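Local coordinates for protein putative tRNA (Adenine(37)-N6)-methyltransferase (Pseudomonas aeruginosa, PDB 7BTU) that probably uses S-adenosyl-L-methionine to methylate the threonylcarbamoyladenosine at position 37 of tRNA, at residues Leu43-Pro46 against Phe47-Val50. Residues are numbered along the deposited sequence; the frame is centred on the assembly and turned at random.
Sequences LLPP and FDQV
The Phe47 ring and the Pro46 pyrrolidine lie side by side, pointing the same way, with one ring face against Pro46. At the root, Phe47 CB rests against Leu44 O at 3.4 Å. CG then passes the carbonyl carbon of Pro46, and Phe47 CD2 has Leu44 O and Pro46 CD as its nearest neighbours. Further out, Phe47 CE2 meets Pro46 CD at 3.5 Å, while Phe47 CZ reaches Pro46 CG at 3.9 Å. Chi1 of -50° sets CG beside the backbone N, which brings the ring face to the pyrrolidine. Pro46 CD thus makes a CH-pi contact over the face of the Phe47 ring, 28° off the ring normal.

The backbone here illustrates the type VI beta turn: the peptide between Pro45 and Pro46 is cis, and Phe47 N donates to Leu44 O at 2.8 Å, on a lone pair though bent to 140° at the hydrogen. The turn follows strand 38-43 of the N-terminal domain's barrel, and Phe47 also packs on Ile14 and on Pro102 of the second subunit. Beyond it, the Asp48 carboxylate crosses Pro45, with OD2 3.5 Å from Pro45 CG, and OD1 accepts a weak bond from Gln49 NE2. Leu43 CD1, on a buried side chain, lies 3.5 Å from Phe47 O.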
# COMPACT_ATOMS: atom_id res chain seq x y z
N LEU B 43 -6.89 -12.49 14.63
CA LEU B 43 -7.79 -11.36 14.69
C LEU B 43 -8.44 -11.26 16.06
O LEU B 43 -8.77 -12.28 16.68
CB LEU B 43 -8.87 -11.49 13.60
CG LEU B 43 -8.24 -11.32 12.20
CD1 LEU B 43 -9.26 -11.63 11.12
CD2 LEU B 43 -7.63 -9.91 11.99
N LEU B 44 -8.65 -10.02 16.51
CA LEU B 44 -9.29 -9.74 17.78
C LEU B 44 -10.78 -9.52 17.57
O LEU B 44 -11.19 -9.03 16.53
CB LEU B 44 -8.71 -8.45 18.38
CG LEU B 44 -7.25 -8.51 18.76
CD1 LEU B 44 -6.78 -7.08 19.10
CD2 LEU B 44 -7.13 -9.45 19.96
N PRO B 45 -11.63 -9.80 18.56
CA PRO B 45 -13.01 -9.33 18.47
C PRO B 45 -13.03 -7.83 18.30
O PRO B 45 -12.15 -7.11 18.82
CB PRO B 45 -13.62 -9.74 19.82
CG PRO B 45 -12.71 -10.66 20.43
CD PRO B 45 -11.32 -10.34 19.88
N PRO B 46 -14.01 -7.29 17.56
CA PRO B 46 -15.16 -7.94 16.92
C PRO B 46 -14.87 -8.44 15.52
O PRO B 46 -15.81 -8.74 14.78
CB PRO B 46 -16.18 -6.81 16.87
CG PRO B 46 -15.32 -5.59 16.62
CD PRO B 46 -14.05 -5.82 17.41
N PHE B 47 -13.60 -8.49 15.13
CA PHE B 47 -13.20 -8.85 13.78
C PHE B 47 -12.91 -10.32 13.60
O PHE B 47 -12.30 -10.69 12.57
CB PHE B 47 -11.98 -8.03 13.35
CG PHE B 47 -12.20 -6.59 13.60
CD1 PHE B 47 -13.09 -5.88 12.82
CD2 PHE B 47 -11.60 -5.96 14.69
CE1 PHE B 47 -13.36 -4.53 13.08
CE2 PHE B 47 -11.85 -4.64 14.95
CZ PHE B 47 -12.74 -3.92 14.14
N ASP B 48 -13.24 -11.14 14.58
CA ASP B 48 -12.86 -12.55 14.56
C ASP B 48 -13.95 -13.46 13.98
O ASP B 48 -13.80 -14.68 14.06
CB ASP B 48 -12.45 -13.02 15.96
CG ASP B 48 -13.49 -12.73 17.00
OD1 ASP B 48 -14.45 -11.98 16.71
OD2 ASP B 48 -13.36 -13.25 18.12
N GLN B 49 -15.02 -12.92 13.44
CA GLN B 49 -16.07 -13.73 12.83
C GLN B 49 -15.80 -13.92 11.33
O GLN B 49 -15.19 -13.07 10.69
CB GLN B 49 -17.45 -13.10 13.04
CG GLN B 49 -17.82 -13.03 14.52
CD GLN B 49 -17.63 -14.36 15.24
OE1 GLN B 49 -18.14 -15.39 14.80
NE2 GLN B 49 -16.89 -14.34 16.34
N VAL B 50 -16.27 -15.03 10.77
CA VAL B 50 -15.89 -15.27 9.37
C VAL B 50 -16.51 -14.26 8.41
O VAL B 50 -15.97 -14.03 7.33
CB VAL B 50 -16.25 -16.71 8.93
CG1 VAL B 50 -17.71 -16.81 8.52
CG2 VAL B 50 -15.31 -17.13 7.81